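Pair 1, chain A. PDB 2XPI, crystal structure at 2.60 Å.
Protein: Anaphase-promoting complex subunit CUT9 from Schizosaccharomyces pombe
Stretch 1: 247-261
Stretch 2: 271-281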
# COMPACT_ATOMS: atom_id res chain seq x y z
N THR A 247 -10.21 29.11 -13.29
CA THR A 247 -11.29 29.38 -14.24
C THR A 247 -10.81 29.00 -15.63
O THR A 247 -9.61 28.96 -15.90
CB THR A 247 -11.72 30.86 -14.24
OG1 THR A 247 -10.63 31.69 -14.65
CG2 THR A 247 -12.20 31.29 -12.85
N ALA A 248 -11.75 28.72 -16.52
CA ALA A 248 -11.41 28.39 -17.90
C ALA A 248 -10.33 29.33 -18.47
O ALA A 248 -9.37 28.87 -19.10
CB ALA A 248 -12.66 28.41 -18.77
N ASP A 249 -10.50 30.63 -18.25
CA ASP A 249 -9.54 31.64 -18.71
C ASP A 249 -8.18 31.47 -18.05
O ASP A 249 -7.17 31.39 -18.74
CB ASP A 249 -10.07 33.06 -18.48
CG ASP A 249 -11.04 33.50 -19.57
OD1 ASP A 249 -11.10 32.84 -20.64
OD2 ASP A 249 -11.75 34.53 -19.36
N GLU A 250 -8.15 31.44 -16.73
CA GLU A 250 -6.92 31.25 -15.98
C GLU A 250 -6.09 30.07 -16.51
O GLU A 250 -4.87 30.16 -16.60
CB GLU A 250 -7.22 31.01 -14.51
CG GLU A 250 -7.75 32.20 -13.74
CD GLU A 250 -8.17 31.80 -12.33
OE1 GLU A 250 -8.86 30.77 -12.17
OE2 GLU A 250 -7.80 32.52 -11.37
N GLU A 251 -6.75 28.97 -16.85
CA GLU A 251 -6.09 27.76 -17.35
C GLU A 251 -5.39 27.98 -18.69
O GLU A 251 -4.26 27.55 -18.88
CB GLU A 251 -7.08 26.60 -17.46
CG GLU A 251 -7.29 25.82 -16.16
CD GLU A 251 -8.57 24.95 -16.17
OE1 GLU A 251 -9.25 24.90 -17.23
OE2 GLU A 251 -8.88 24.33 -15.11
N TRP A 252 -6.07 28.66 -19.61
CA TRP A 252 -5.46 29.00 -20.89
C TRP A 252 -4.31 29.99 -20.74
O TRP A 252 -3.26 29.83 -21.35
CB TRP A 252 -6.50 29.52 -21.88
CG TRP A 252 -7.24 28.41 -22.54
CD1 TRP A 252 -8.44 27.88 -22.15
CD2 TRP A 252 -6.83 27.67 -23.69
NE1 TRP A 252 -8.80 26.85 -23.00
CE2 TRP A 252 -7.83 26.71 -23.96
CE3 TRP A 252 -5.71 27.72 -24.53
CZ2 TRP A 252 -7.73 25.81 -25.03
CZ3 TRP A 252 -5.62 26.84 -25.58
CH2 TRP A 252 -6.63 25.90 -25.83
N ASP A 253 -4.50 31.01 -19.92
CA ASP A 253 -3.41 31.96 -19.71
C ASP A 253 -2.21 31.28 -19.04
O ASP A 253 -1.07 31.68 -19.24
CB ASP A 253 -3.88 33.16 -18.88
CG ASP A 253 -2.72 33.94 -18.25
OD1 ASP A 253 -2.21 33.49 -17.20
OD2 ASP A 253 -2.34 35.00 -18.81
N LEU A 254 -2.48 30.25 -18.25
CA LEU A 254 -1.40 29.55 -17.60
C LEU A 254 -0.58 28.83 -18.66
O LEU A 254 0.61 29.09 -18.78
CB LEU A 254 -1.91 28.59 -16.54
CG LEU A 254 -0.84 27.74 -15.83
CD1 LEU A 254 0.21 28.56 -15.10
CD2 LEU A 254 -1.49 26.80 -14.87
N VAL A 255 -1.20 27.95 -19.45
CA VAL A 255 -0.40 27.15 -20.38
C VAL A 255 0.21 27.98 -21.49
O VAL A 255 1.28 27.63 -22.01
CB VAL A 255 -1.13 25.90 -20.96
CG1 VAL A 255 -2.32 25.52 -20.13
CG2 VAL A 255 -1.48 26.10 -22.42
N LEU A 256 -0.44 29.08 -21.83
CA LEU A 256 0.08 29.96 -22.87
C LEU A 256 1.34 30.69 -22.40
O LEU A 256 2.19 31.02 -23.22
CB LEU A 256 -0.98 30.94 -23.35
CG LEU A 256 -1.57 30.64 -24.74
CD1 LEU A 256 -1.40 29.17 -25.12
CD2 LEU A 256 -3.04 31.04 -24.83
N LYS A 257 1.46 30.92 -21.10
CA LYS A 257 2.57 31.73 -20.58
C LYS A 257 3.71 30.87 -20.01
O LYS A 257 4.77 31.38 -19.66
CB LYS A 257 2.06 32.75 -19.56
N LEU A 258 3.48 29.57 -19.92
CA LEU A 258 4.50 28.62 -19.48
C LEU A 258 5.80 28.67 -20.34
O LEU A 258 5.78 29.04 -21.52
CB LEU A 258 3.90 27.22 -19.50
CG LEU A 258 3.67 26.45 -18.20
CD1 LEU A 258 3.03 27.28 -17.11
CD2 LEU A 258 2.86 25.16 -18.47
N ASN A 259 6.93 28.30 -19.74
CA ASN A 259 8.23 28.34 -20.40
C ASN A 259 8.65 26.94 -20.88
O ASN A 259 9.31 26.19 -20.16
CB ASN A 259 9.25 28.93 -19.43
CG ASN A 259 10.70 28.88 -19.94
OD1 ASN A 259 10.97 28.66 -21.13
ND2 ASN A 259 11.64 29.08 -19.02
N TYR A 260 8.27 26.61 -22.10
CA TYR A 260 8.42 25.24 -22.56
C TYR A 260 9.86 24.81 -22.80
O TYR A 260 10.13 23.63 -23.03
CB TYR A 260 7.50 24.98 -23.76
CG TYR A 260 6.04 24.99 -23.37
CD1 TYR A 260 5.49 23.93 -22.64
CD2 TYR A 260 5.22 26.05 -23.68
CE1 TYR A 260 4.17 23.93 -22.26
CE2 TYR A 260 3.90 26.06 -23.31
CZ TYR A 260 3.38 25.01 -22.60
OH TYR A 260 2.05 25.03 -22.22
N SER A 261 10.80 25.75 -22.72
CA SER A 261 12.21 25.40 -22.87
C SER A 261 12.68 24.51 -21.72
O SER A 261 13.71 23.84 -21.80
CB SER A 261 13.08 26.65 -22.98
OG SER A 261 12.75 27.38 -24.15
N LEU A 271 4.65 19.71 -26.40
CA LEU A 271 4.16 19.65 -25.03
C LEU A 271 3.00 20.64 -24.84
O LEU A 271 1.98 20.29 -24.27
CB LEU A 271 5.28 19.93 -24.03
CG LEU A 271 4.86 20.00 -22.56
CD1 LEU A 271 4.24 18.67 -22.07
CD2 LEU A 271 6.04 20.42 -21.69
N ARG A 272 3.15 21.86 -25.34
CA ARG A 272 2.07 22.84 -25.23
C ARG A 272 0.75 22.33 -25.82
O ARG A 272 -0.30 22.54 -25.22
CB ARG A 272 2.46 24.17 -25.87
CG ARG A 272 1.34 25.18 -25.90
CD ARG A 272 1.87 26.58 -26.09
NE ARG A 272 3.01 26.59 -27.00
CZ ARG A 272 2.90 26.50 -28.32
NH1 ARG A 272 1.68 26.39 -28.86
NH2 ARG A 272 3.99 26.51 -29.09
N SER A 273 0.81 21.66 -26.97
CA SER A 273 -0.40 21.09 -27.58
C SER A 273 -1.01 20.00 -26.69
O SER A 273 -2.22 19.88 -26.58
CB SER A 273 -0.13 20.52 -28.98
OG SER A 273 0.50 21.45 -29.86
N LEU A 274 -0.16 19.18 -26.08
CA LEU A 274 -0.64 18.17 -25.14
C LEU A 274 -1.43 18.81 -24.02
O LEU A 274 -2.49 18.32 -23.65
CB LEU A 274 0.53 17.38 -24.54
CG LEU A 274 0.84 15.96 -25.01
CD1 LEU A 274 0.50 15.73 -26.45
CD2 LEU A 274 2.30 15.65 -24.75
N TYR A 275 -0.91 19.90 -23.46
CA TYR A 275 -1.57 20.57 -22.35
C TYR A 275 -2.91 21.18 -22.77
O TYR A 275 -3.92 21.02 -22.09
CB TYR A 275 -0.65 21.62 -21.72
CG TYR A 275 0.39 21.01 -20.81
CD1 TYR A 275 1.29 21.79 -20.10
CD2 TYR A 275 0.46 19.63 -20.67
CE1 TYR A 275 2.22 21.22 -19.26
CE2 TYR A 275 1.39 19.05 -19.85
CZ TYR A 275 2.27 19.84 -19.15
OH TYR A 275 3.19 19.23 -18.32
N MET A 276 -2.92 21.86 -23.90
CA MET A 276 -4.14 22.44 -24.42
C MET A 276 -5.26 21.40 -24.59
O MET A 276 -6.43 21.73 -24.46
CB MET A 276 -3.86 23.21 -25.72
CG MET A 276 -3.06 24.51 -25.47
SD MET A 276 -2.49 25.36 -26.97
CE MET A 276 -3.33 24.33 -28.13
N LEU A 277 -4.90 20.15 -24.84
CA LEU A 277 -5.91 19.10 -24.96
C LEU A 277 -6.65 18.85 -23.65
O LEU A 277 -7.72 18.24 -23.66
CB LEU A 277 -5.30 17.77 -25.41
CG LEU A 277 -4.68 17.61 -26.79
CD1 LEU A 277 -4.54 16.13 -27.07
CD2 LEU A 277 -5.52 18.28 -27.88
N LYS A 278 -6.07 19.29 -22.53
CA LYS A 278 -6.69 19.10 -21.21
C LYS A 278 -7.73 20.17 -20.89
O LYS A 278 -8.44 20.07 -19.89
CB LYS A 278 -5.62 19.10 -20.12
CG LYS A 278 -4.68 17.91 -20.16
CD LYS A 278 -5.49 16.64 -20.38
CE LYS A 278 -4.68 15.37 -20.16
NZ LYS A 278 -5.61 14.20 -20.10
N LEU A 279 -7.82 21.17 -21.75
CA LEU A 279 -8.42 22.45 -21.42
C LEU A 279 -9.84 22.64 -21.91
O LEU A 279 -10.41 21.76 -22.55
CB LEU A 279 -7.56 23.56 -21.99
CG LEU A 279 -6.49 24.17 -21.10
CD1 LEU A 279 -6.12 23.28 -19.93
CD2 LEU A 279 -5.29 24.52 -21.96
N ASN A 280 -10.40 23.81 -21.61
CA ASN A 280 -11.73 24.17 -22.06
C ASN A 280 -11.87 24.15 -23.58
O ASN A 280 -11.24 24.95 -24.29
CB ASN A 280 -12.14 25.55 -21.55
CG ASN A 280 -13.60 25.85 -21.83
OD1 ASN A 280 -13.95 26.31 -22.92
ND2 ASN A 280 -14.46 25.58 -20.86
N LYS A 281 -12.72 23.25 -24.06
CA LYS A 281 -12.93 23.03 -25.48
C LYS A 281 -13.51 24.22 -26.25
O LYS A 281 -13.26 24.35 -27.45
CB LYS A 281 -13.83 21.80 -25.69
CG LYS A 281 -13.24 20.75 -26.59
CD LYS A 281 -11.87 20.32 -26.10
CE LYS A 281 -11.95 19.78 -24.69
NZ LYS A 281 -10.65 19.20 -24.24

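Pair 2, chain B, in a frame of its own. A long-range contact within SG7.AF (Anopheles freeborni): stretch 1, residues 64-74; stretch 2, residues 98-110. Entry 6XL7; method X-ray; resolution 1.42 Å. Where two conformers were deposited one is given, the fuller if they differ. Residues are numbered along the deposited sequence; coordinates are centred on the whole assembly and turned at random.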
# COMPACT_ATOMS: atom_id res chain seq x y z
N THR B 64 -4.07 6.34 -4.26
CA THR B 64 -3.35 7.61 -4.14
C THR B 64 -2.68 7.74 -2.78
O THR B 64 -1.55 8.21 -2.69
CB THR B 64 -4.27 8.80 -4.41
OG1 THR B 64 -5.32 8.83 -3.43
CG2 THR B 64 -4.87 8.74 -5.81
N LYS B 65 -3.35 7.29 -1.71
CA LYS B 65 -2.76 7.39 -0.38
C LYS B 65 -1.48 6.57 -0.30
O LYS B 65 -0.47 7.04 0.24
CB LYS B 65 -3.76 6.95 0.69
CG LYS B 65 -4.89 7.94 0.93
CD LYS B 65 -5.91 7.37 1.91
CE LYS B 65 -6.97 8.40 2.25
NZ LYS B 65 -7.96 7.88 3.25
N VAL B 66 -1.50 5.35 -0.84
CA VAL B 66 -0.31 4.50 -0.80
C VAL B 66 0.80 5.12 -1.64
O VAL B 66 1.96 5.15 -1.22
CB VAL B 66 -0.64 3.08 -1.28
CG1 VAL B 66 0.66 2.28 -1.45
CG2 VAL B 66 -1.54 2.41 -0.28
N ASN B 67 0.46 5.66 -2.81
CA ASN B 67 1.51 6.23 -3.62
C ASN B 67 2.18 7.42 -2.91
O ASN B 67 3.41 7.53 -2.94
CB ASN B 67 1.03 6.46 -5.06
CG ASN B 67 0.81 5.13 -5.80
OD1 ASN B 67 -0.19 4.94 -6.51
ND2 ASN B 67 1.75 4.19 -5.63
N ASP B 68 1.41 8.25 -2.19
CA ASP B 68 2.00 9.37 -1.45
C ASP B 68 2.86 8.88 -0.28
O ASP B 68 3.95 9.42 -0.03
CB ASP B 68 0.90 10.29 -0.93
CG ASP B 68 0.12 10.96 -2.05
OD1 ASP B 68 0.64 11.03 -3.19
OD2 ASP B 68 -1.00 11.46 -1.78
N VAL B 69 2.37 7.90 0.46
CA VAL B 69 3.13 7.34 1.58
C VAL B 69 4.42 6.69 1.08
O VAL B 69 5.48 6.85 1.70
CB VAL B 69 2.23 6.36 2.37
CG1 VAL B 69 3.04 5.43 3.25
CG2 VAL B 69 1.21 7.15 3.19
N LYS B 70 4.36 6.00 -0.05
CA LYS B 70 5.54 5.36 -0.60
C LYS B 70 6.55 6.38 -1.13
O LYS B 70 7.76 6.22 -0.93
CB LYS B 70 5.13 4.35 -1.68
CG LYS B 70 6.30 3.66 -2.34
CD LYS B 70 5.87 2.36 -2.98
CE LYS B 70 4.87 2.58 -4.12
NZ LYS B 70 5.47 3.38 -5.22
N GLU B 71 6.08 7.45 -1.80
CA GLU B 71 7.02 8.49 -2.22
C GLU B 71 7.70 9.12 -1.01
O GLU B 71 8.89 9.49 -1.08
CB GLU B 71 6.31 9.56 -3.05
CG GLU B 71 6.02 9.15 -4.50
CD GLU B 71 7.24 8.59 -5.21
OE1 GLU B 71 8.20 9.35 -5.46
OE2 GLU B 71 7.22 7.38 -5.52
N THR B 72 6.98 9.25 0.10
CA THR B 72 7.57 9.81 1.31
C THR B 72 8.66 8.90 1.86
O THR B 72 9.74 9.37 2.25
CB THR B 72 6.46 10.06 2.34
OG1 THR B 72 5.51 10.99 1.81
CG2 THR B 72 7.03 10.65 3.62
N PHE B 73 8.40 7.59 1.88
CA PHE B 73 9.41 6.61 2.26
C PHE B 73 10.63 6.71 1.36
O PHE B 73 11.77 6.75 1.84
CB PHE B 73 8.77 5.22 2.17
CG PHE B 73 9.67 4.09 2.55
CD1 PHE B 73 10.56 4.17 3.61
CD2 PHE B 73 9.58 2.88 1.86
CE1 PHE B 73 11.36 3.09 3.96
CE2 PHE B 73 10.37 1.80 2.21
CZ PHE B 73 11.26 1.91 3.26
N TYR B 74 10.41 6.79 0.04
CA TYR B 74 11.54 6.90 -0.88
C TYR B 74 12.34 8.17 -0.62
O TYR B 74 13.58 8.14 -0.67
CB TYR B 74 11.08 6.84 -2.34
CG TYR B 74 12.26 6.92 -3.29
CD1 TYR B 74 13.16 5.87 -3.38
CD2 TYR B 74 12.51 8.06 -4.05
CE1 TYR B 74 14.27 5.93 -4.21
CE2 TYR B 74 13.62 8.13 -4.90
CZ TYR B 74 14.50 7.06 -4.96
OH TYR B 74 15.61 7.11 -5.80
N SER B 98 7.87 4.48 10.06
CA SER B 98 6.77 5.40 9.78
C SER B 98 6.05 5.04 8.48
O SER B 98 4.84 5.25 8.37
CB SER B 98 7.23 6.85 9.79
OG SER B 98 8.22 7.10 8.82
N TYR B 99 6.78 4.47 7.52
CA TYR B 99 6.15 3.95 6.31
C TYR B 99 5.15 2.86 6.65
O TYR B 99 3.98 2.90 6.23
CB TYR B 99 7.25 3.40 5.39
CG TYR B 99 6.79 2.70 4.14
CD1 TYR B 99 6.04 3.37 3.18
CD2 TYR B 99 7.16 1.37 3.90
CE1 TYR B 99 5.64 2.73 2.01
CE2 TYR B 99 6.76 0.73 2.74
CZ TYR B 99 6.01 1.41 1.81
OH TYR B 99 5.59 0.81 0.63
N LEU B 100 5.58 1.86 7.42
CA LEU B 100 4.69 0.75 7.76
C LEU B 100 3.49 1.22 8.56
O LEU B 100 2.35 0.79 8.30
CB LEU B 100 5.48 -0.30 8.54
CG LEU B 100 6.63 -0.95 7.76
CD1 LEU B 100 7.36 -1.94 8.64
CD2 LEU B 100 6.12 -1.63 6.49
N THR B 101 3.70 2.10 9.55
CA THR B 101 2.59 2.65 10.32
C THR B 101 1.60 3.40 9.43
O THR B 101 0.38 3.25 9.59
CB THR B 101 3.13 3.58 11.41
OG1 THR B 101 3.95 2.83 12.32
CG2 THR B 101 1.99 4.23 12.18
N ALA B 102 2.10 4.18 8.48
CA ALA B 102 1.21 4.93 7.61
C ALA B 102 0.40 3.99 6.72
O ALA B 102 -0.79 4.24 6.48
CB ALA B 102 2.01 5.94 6.78
N LEU B 103 1.02 2.92 6.23
CA LEU B 103 0.27 1.94 5.44
C LEU B 103 -0.79 1.27 6.30
O LEU B 103 -1.90 1.00 5.82
CB LEU B 103 1.21 0.88 4.86
CG LEU B 103 2.21 1.37 3.80
CD1 LEU B 103 3.07 0.20 3.35
CD2 LEU B 103 1.53 2.03 2.61
N GLY B 104 -0.48 0.99 7.56
CA GLY B 104 -1.46 0.40 8.45
C GLY B 104 -2.66 1.29 8.67
O GLY B 104 -3.80 0.81 8.77
N GLU B 105 -2.44 2.60 8.74
CA GLU B 105 -3.55 3.53 8.88
C GLU B 105 -4.41 3.53 7.62
O GLU B 105 -5.64 3.57 7.71
CB GLU B 105 -3.02 4.94 9.19
CG GLU B 105 -2.31 5.02 10.53
CD GLU B 105 -1.68 6.37 10.78
OE1 GLU B 105 -1.20 6.60 11.91
OE2 GLU B 105 -1.66 7.20 9.85
N ILE B 106 -3.78 3.45 6.45
CA ILE B 106 -4.52 3.32 5.20
C ILE B 106 -5.37 2.05 5.22
O ILE B 106 -6.51 2.05 4.75
CB ILE B 106 -3.58 3.39 3.99
CG1 ILE B 106 -2.98 4.79 3.85
CG2 ILE B 106 -4.33 3.00 2.72
CD1 ILE B 106 -1.76 4.83 2.93
N ARG B 107 -4.83 0.95 5.76
CA ARG B 107 -5.61 -0.28 5.85
C ARG B 107 -6.90 -0.05 6.63
O ARG B 107 -7.99 -0.42 6.18
CB ARG B 107 -4.79 -1.40 6.50
CG ARG B 107 -5.59 -2.71 6.67
CD ARG B 107 -4.87 -3.77 7.51
NE ARG B 107 -4.50 -3.28 8.84
CZ ARG B 107 -3.25 -2.98 9.21
NH1 ARG B 107 -2.25 -3.13 8.36
NH2 ARG B 107 -3.02 -2.54 10.44
N GLY B 108 -6.79 0.57 7.81
CA GLY B 108 -7.98 0.80 8.62
C GLY B 108 -8.99 1.70 7.93
O GLY B 108 -10.20 1.46 7.98
N GLU B 109 -8.51 2.75 7.26
CA GLU B 109 -9.41 3.65 6.56
C GLU B 109 -10.10 2.94 5.40
O GLU B 109 -11.31 3.09 5.20
CB GLU B 109 -8.63 4.87 6.05
CG GLU B 109 -8.03 5.72 7.17
CD GLU B 109 -6.84 6.56 6.73
OE1 GLU B 109 -6.57 6.65 5.51
OE2 GLU B 109 -6.17 7.12 7.62
N THR B 110 -9.34 2.14 4.64
CA THR B 110 -9.90 1.42 3.51
C THR B 110 -10.93 0.39 3.96
O THR B 110 -11.99 0.24 3.33
CB THR B 110 -8.77 0.76 2.72
OG1 THR B 110 -7.85 1.77 2.29
CG2 THR B 110 -9.30 -0.01 1.50

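The two pairs differ most sharply in where their aromatic rings sit. In pair 2 two rings meet across the helices: Phe B73 and Tyr B99 form an offset stack, with ring centroids 4.2 Å apart and planes at 13°. Pair 1 has no ring stack between its stretches; the rings of Trp A252 and Tyr A260 are each covered on one face by an aliphatic group. Leu A279 CD2 lies 3.9 Å from the centroid of the Trp A252 six-membered ring and 11° off its normal; Arg A272 CB lies 3.8 Å from the Tyr A260 ring centroid, 25° off the normal.

The backbone beneath these differences is nearly the same. Over 14 central residues the N, CA and C atoms superpose with an RMSD of 0.5 Å. Both pairs set two helices almost antiparallel, at 171° with axes 10.1 Å apart at closest approach in pair 1, and at 174° and 9.7 Å in pair 2. In pair 2 both stretches are helical throughout. In pair 1 the first helix ends at Lys A257, and Leu A258, which matches Thr B72, is the first residue to leave helical phi/psi.

Val A255 = Val B69 is the only matched position with the same residue in both pairs, with CA atoms 0.2 Å and side-chain centres 0.4 Å apart. Both valines point toward the opposing stretch, although their chi1 values differ (-19°, between wells, against 162°, t). Val B69 is a knob among Tyr B99, Ala B102, Leu B103 and Ile B106, with its CG1 3.7 Å from Ala B102 CB and its CG2 3.8 Å from Ile B106 CD1. The matched residues around Val A255 are Arg A272, Tyr A275, Met A276 and Leu A279, and it touches all four; its CG1 reaches Leu A279 CD2 at 3.6 Å and its CG2 reaches Met A276 CG at 3.8 Å.

At Tyr A275 = Ala B102 the side-chain centres diverge by 3.0 Å. The methyl of Ala B102 packs directly on the valine, whereas the Tyr A275 ring extends to Leu A258, its CD1 lying 4.1 Å from Leu A258 CD2.

Trp A252 = Val B66 shows how reach changes with size. The indole CZ3 comes within 3.5 Å of Met A276 CG, and NE1 donates a weak hydrogen bond to Asn A280 O (3.4 Å, 143°). Val B66, with its CB also sideways, makes smaller apolar contacts: CG1 to Leu B103 CD2 at 4.2 Å and CG2 to Ile B106 CD1 at 4.0 Å.

Glu A251 = Lys B65 exchanges charge on nearly coincident side-chain centres, 0.4 Å apart. Each sets its CB against the matched aliphatic residue: Glu A251 CB is 4.2 Å from Leu A279 CD1, and Lys B65 CB is 3.7 Å from Ile B106 CD1. The lysine, extended through chi2 to chi4, also carries NZ to Glu B109 OE1 at 2.9 Å, a hydrogen-bonded salt bridge.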